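Local atomic coordinates of Ribose/Galactose Isomerase (Vibrio parahaemolyticus, PDB entry 3ONO), a protein that probably acts as a sugar-phosphate isomerase of the LacAB/RpiB family, interconverting aldoses and ketoses. Residues 93-98 / 130-135; 103-108 / 139-144. All blocks are in the same frame, centred on the assembly; numbering follows the deposited sequence. Where two conformers were deposited one is given.

Interaction 1: residues 93-98 / 130-135; sequences GYCLEP and RYIFEK
I132, flanked by Y131 and K135 on the same helix, packs against C95-P98, the connection that follows strand 92-94, in a largely apolar contact. In the alpha-beta-alpha sandwich of this protein, with its parallel, Rossmann-like sheet, residues 93-98 lead from edge strand 92-94 into helix 98-108, and helix 125-136 lies against that passage. The contact illustrates how one branched side chain can touch several consecutive residues of a turning backbone. With CG1 anti to the carbonyl carbon and beside the backbone N (chi1 -77°), I132 rests this atom on the peptide bond between E97 and P98, 3.8 Å from E97 C and equally far from P98 N, a tertiary nitrogen with no N-H to satisfy. CD1 reaches back to L96 C at 3.9 Å. On the other branch, I132 CG2 approaches C95 SG at 3.5 Å. The last of these belongs to one of two deposited conformers of the cysteine, so it may not hold in both.

E97 stands at the N-cap of helix 98-108 and its side chain caps a backbone N there, while D100 accepts the backbone N-H groups of L96 and E97. The E97 carboxylate also forms a salt bridge with K119 of the second subunit. K135, whose amine pairs with E134 of the third subunit, contributes only the base of its chain here: the bend at chi2 (-46°) turns CD aside, and CG meets P98 CB at 3.8 Å. The side chains of P98 and Y131 lie side by side and point the same way, the touch being made not by the aromatic ring but by Y131 CB, which sits 3.6 Å from P98 CG.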
# COMPACT_ATOMS: atom_id res chain seq x y z
N GLY A 93 1.47 16.04 7.99
CA GLY A 93 0.96 14.67 7.88
C GLY A 93 1.89 13.77 7.06
O GLY A 93 2.75 14.26 6.34
N TYR A 94 1.73 12.45 7.14
CA TYR A 94 2.40 11.57 6.18
C TYR A 94 1.64 11.62 4.86
O TYR A 94 0.46 11.96 4.83
CB TYR A 94 2.50 10.12 6.71
CG TYR A 94 1.17 9.38 6.81
CD1 TYR A 94 0.55 8.85 5.67
CD2 TYR A 94 0.54 9.20 8.04
CE1 TYR A 94 -0.68 8.18 5.75
CE2 TYR A 94 -0.70 8.51 8.13
CZ TYR A 94 -1.29 8.01 6.98
OH TYR A 94 -2.51 7.36 7.05
N CYS A 95 2.31 11.31 3.77
CA CYS A 95 1.60 11.23 2.51
C CYS A 95 2.27 10.18 1.65
O CYS A 95 3.35 10.42 1.14
CB CYS A 95 1.65 12.58 1.80
SG CYS A 95 0.39 12.68 0.56
N LEU A 96 1.62 9.03 1.51
CA LEU A 96 2.21 7.89 0.81
C LEU A 96 1.51 7.55 -0.50
O LEU A 96 2.09 6.89 -1.36
CB LEU A 96 2.21 6.67 1.73
CG LEU A 96 2.98 6.89 3.04
CD1 LEU A 96 2.89 5.63 3.88
CD2 LEU A 96 4.44 7.26 2.77
N GLU A 97 0.27 7.97 -0.64
CA GLU A 97 -0.51 7.66 -1.86
C GLU A 97 -1.54 8.79 -1.96
O GLU A 97 -1.80 9.48 -0.98
CB GLU A 97 -1.11 6.26 -1.77
CG GLU A 97 -2.04 6.05 -0.59
CD GLU A 97 -3.48 6.34 -0.98
OE1 GLU A 97 -3.69 6.72 -2.15
OE2 GLU A 97 -4.38 6.19 -0.14
N PRO A 98 -2.07 9.03 -3.16
CA PRO A 98 -2.89 10.22 -3.41
C PRO A 98 -4.05 10.48 -2.44
O PRO A 98 -4.28 11.64 -2.10
CB PRO A 98 -3.44 9.99 -4.81
CG PRO A 98 -2.40 9.13 -5.45
CD PRO A 98 -1.84 8.24 -4.39
N ARG A 130 3.68 12.54 -8.51
CA ARG A 130 2.84 13.42 -9.31
C ARG A 130 1.39 13.41 -8.84
O ARG A 130 0.76 14.46 -8.67
CB ARG A 130 2.89 13.00 -10.80
CG ARG A 130 2.09 13.90 -11.71
CD ARG A 130 2.14 13.38 -13.17
NE ARG A 130 3.52 13.22 -13.61
CZ ARG A 130 3.95 12.40 -14.58
NH1 ARG A 130 3.09 11.62 -15.24
NH2 ARG A 130 5.24 12.35 -14.86
N TYR A 131 0.85 12.21 -8.65
CA TYR A 131 -0.56 12.03 -8.31
C TYR A 131 -0.84 12.59 -6.90
O TYR A 131 -1.90 13.15 -6.62
CB TYR A 131 -0.92 10.56 -8.36
CG TYR A 131 -0.78 9.88 -9.72
CD1 TYR A 131 -0.52 10.62 -10.87
CD2 TYR A 131 -0.92 8.50 -9.84
CE1 TYR A 131 -0.41 9.97 -12.12
CE2 TYR A 131 -0.82 7.87 -11.06
CZ TYR A 131 -0.54 8.60 -12.19
OH TYR A 131 -0.46 7.92 -13.39
N ILE A 132 0.12 12.41 -6.01
CA ILE A 132 0.02 13.01 -4.67
C ILE A 132 -0.11 14.52 -4.78
O ILE A 132 -0.95 15.13 -4.12
CB ILE A 132 1.24 12.64 -3.79
CG1 ILE A 132 1.10 11.20 -3.26
CG2 ILE A 132 1.43 13.69 -2.63
CD1 ILE A 132 2.42 10.64 -2.67
N PHE A 133 0.70 15.15 -5.63
CA PHE A 133 0.65 16.59 -5.76
C PHE A 133 -0.66 17.04 -6.39
O PHE A 133 -1.22 18.07 -6.02
CB PHE A 133 1.85 17.12 -6.57
CG PHE A 133 3.19 16.95 -5.87
CD1 PHE A 133 3.27 16.82 -4.49
CD2 PHE A 133 4.37 16.93 -6.61
CE1 PHE A 133 4.52 16.66 -3.83
CE2 PHE A 133 5.62 16.78 -5.99
CZ PHE A 133 5.71 16.64 -4.58
N GLU A 134 -1.16 16.24 -7.32
CA GLU A 134 -2.44 16.53 -7.95
C GLU A 134 -3.56 16.61 -6.93
O GLU A 134 -4.41 17.49 -7.01
CB GLU A 134 -2.78 15.44 -8.99
CG GLU A 134 -1.83 15.47 -10.17
CD GLU A 134 -2.11 14.35 -11.19
OE1 GLU A 134 -2.99 13.50 -10.93
OE2 GLU A 134 -1.44 14.33 -12.24
N LYS A 135 -3.58 15.67 -5.98
CA LYS A 135 -4.64 15.67 -4.98
C LYS A 135 -4.37 16.67 -3.83
O LYS A 135 -5.30 17.22 -3.25
CB LYS A 135 -4.86 14.26 -4.43
CG LYS A 135 -5.25 13.22 -5.49
CD LYS A 135 -6.33 13.73 -6.42
CE LYS A 135 -6.65 12.63 -7.47
NZ LYS A 135 -7.38 13.15 -8.64

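Interaction 2: residues 103-108 / 139-144; sequences LFNQIN and GKRGEG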
# COMPACT_ATOMS: atom_id res chain seq x y z
N LEU A 103 -7.47 13.43 2.07
CA LEU A 103 -7.98 13.28 3.43
C LEU A 103 -7.24 14.20 4.41
O LEU A 103 -7.85 14.79 5.30
CB LEU A 103 -7.85 11.84 3.92
CG LEU A 103 -8.75 10.85 3.17
CD1 LEU A 103 -8.43 9.43 3.59
CD2 LEU A 103 -10.23 11.22 3.42
N PHE A 104 -5.92 14.30 4.27
CA PHE A 104 -5.18 15.20 5.14
C PHE A 104 -5.73 16.62 5.03
O PHE A 104 -6.00 17.27 6.04
CB PHE A 104 -3.69 15.19 4.78
CG PHE A 104 -2.86 16.17 5.59
CD1 PHE A 104 -2.56 15.92 6.92
CD2 PHE A 104 -2.36 17.32 5.00
CE1 PHE A 104 -1.77 16.80 7.64
CE2 PHE A 104 -1.57 18.21 5.73
CZ PHE A 104 -1.28 17.94 7.05
N ASN A 105 -5.91 17.09 3.81
CA ASN A 105 -6.40 18.46 3.62
C ASN A 105 -7.79 18.66 4.20
O ASN A 105 -8.08 19.71 4.77
CB ASN A 105 -6.47 18.81 2.14
CG ASN A 105 -5.12 19.17 1.55
OD1 ASN A 105 -4.19 19.51 2.27
ND2 ASN A 105 -5.04 19.12 0.22
N GLN A 106 -8.65 17.67 4.05
CA GLN A 106 -10.03 17.82 4.51
C GLN A 106 -10.20 17.62 6.02
O GLN A 106 -10.96 18.35 6.66
CB GLN A 106 -10.98 16.90 3.76
CG GLN A 106 -10.97 17.09 2.25
CD GLN A 106 -10.91 18.55 1.84
OE1 GLN A 106 -11.61 19.42 2.42
NE2 GLN A 106 -10.06 18.85 0.85
N ILE A 107 -9.50 16.63 6.58
CA ILE A 107 -9.69 16.24 7.98
C ILE A 107 -8.78 17.04 8.90
O ILE A 107 -9.22 17.60 9.92
CB ILE A 107 -9.41 14.73 8.19
CG1 ILE A 107 -10.40 13.86 7.38
CG2 ILE A 107 -9.41 14.37 9.69
CD1 ILE A 107 -10.00 12.38 7.43
N ASN A 108 -7.50 17.12 8.54
CA ASN A 108 -6.53 17.76 9.41
C ASN A 108 -6.27 19.22 9.05
O ASN A 108 -5.99 20.04 9.93
CB ASN A 108 -5.23 16.96 9.37
CG ASN A 108 -5.48 15.48 9.58
OD1 ASN A 108 -5.51 14.70 8.63
ND2 ASN A 108 -5.70 15.09 10.84
N GLY A 139 -8.40 21.90 -5.47
CA GLY A 139 -9.62 21.96 -4.70
C GLY A 139 -9.50 22.68 -3.37
O GLY A 139 -8.51 23.35 -3.09
N LYS A 140 -10.54 22.54 -2.54
CA LYS A 140 -10.57 23.24 -1.26
C LYS A 140 -10.07 22.37 -0.12
O LYS A 140 -9.96 21.14 -0.25
CB LYS A 140 -11.98 23.76 -0.95
CG LYS A 140 -12.46 24.82 -1.92
CD LYS A 140 -13.78 25.42 -1.47
CE LYS A 140 -14.55 25.99 -2.65
NZ LYS A 140 -14.88 24.92 -3.64
N ARG A 141 -9.80 23.00 1.01
CA ARG A 141 -9.21 22.32 2.15
C ARG A 141 -10.05 22.54 3.42
O ARG A 141 -10.75 23.56 3.54
CB ARG A 141 -7.76 22.79 2.33
CG ARG A 141 -6.92 22.59 1.06
CD ARG A 141 -5.48 23.14 1.17
NE ARG A 141 -5.43 24.60 1.11
CZ ARG A 141 -5.41 25.32 -0.01
NH1 ARG A 141 -5.43 24.71 -1.19
NH2 ARG A 141 -5.37 26.64 0.04
N GLY A 142 -9.99 21.58 4.33
CA GLY A 142 -10.68 21.66 5.60
C GLY A 142 -12.19 21.53 5.62
O GLY A 142 -12.82 22.09 6.52
N GLU A 143 -12.79 20.78 4.69
CA GLU A 143 -14.24 20.65 4.66
C GLU A 143 -14.72 19.45 5.44
O GLU A 143 -15.92 19.20 5.54
CB GLU A 143 -14.76 20.61 3.22
CG GLU A 143 -14.42 21.86 2.43
CD GLU A 143 -15.12 21.92 1.08
OE1 GLU A 143 -15.26 20.86 0.43
OE2 GLU A 143 -15.53 23.04 0.68
N GLY A 144 -13.78 18.69 5.99
CA GLY A 144 -14.13 17.45 6.67
C GLY A 144 -14.33 16.27 5.71
O GLY A 144 -14.58 16.48 4.52
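Q106, in the last turn of helix 98-108, lies against the loop 139-144, and its CB, CD, OE1 and NE2 each meet that backbone. CB lies beside G144, 3.7 Å from its carbonyl O. From CG the chain bends (chi2 -41°), swinging CD to 3.5 Å from K140 O. The amide beyond it is held at both of its polar atoms. OE1 accepts the N-H of E143 at 2.9 Å in a nearly straight bond (165° at the hydrogen), with the donor tilted only modestly from the carbonyl plane, and E143 CB stands close by, 3.5 Å from the same OE1. NE2 donates to K140 O, which lies almost in the plane of the glutamine amide; the modelled separation of 2.5 Å is unusually short and its exact value is doubtful, although the direction is good (166°).

Both ends of the amide are engaged by main-chain groups three residues apart in the loop, which fixes its rotation. This happens at the C-terminal end of a helix of the Rossmann-like sandwich, where a wider pi-type turn spans 104-108 and backbone carbonyls turn to the loop for donors. N105 O takes the N-H of G142 at 2.7 Å, and Q106 O takes that of G144 at 2.9 Å. G142 has positive phi, a conformation that glycine adopts easily, and its CA-H also points to Q106 O.

Beside these bonds N105 and R141 run side by side in the same direction, CG to CG at 3.9 Å in the arginine conformer given here, one of two. The amide and guanidinium planes are steeply inclined to each other, and N105 ND2 is spent on A136 O, at the end of helix 125-136.

The two interactions link neighbouring parts of the chain. Interaction 1 pairs the connection after edge strand 92-94, up to P98 at the start of helix 98-108, with helix 125-136; interaction 2 pairs the end of helix 98-108 with the loop after helix 125-136. The segments therefore alternate in sequence: 93-98, 103-108, 130-135, 139-144. The centres are about 13 Å apart, and the contacts touch directly where G93 N packs 3.3 Å from F104 CE1. Interaction 1 is largely apolar packing, whereas interaction 2 is mainly hydrogen bonding. Both also abut the second and third subunits, which places this helix pair at the interfaces of the four-chain assembly.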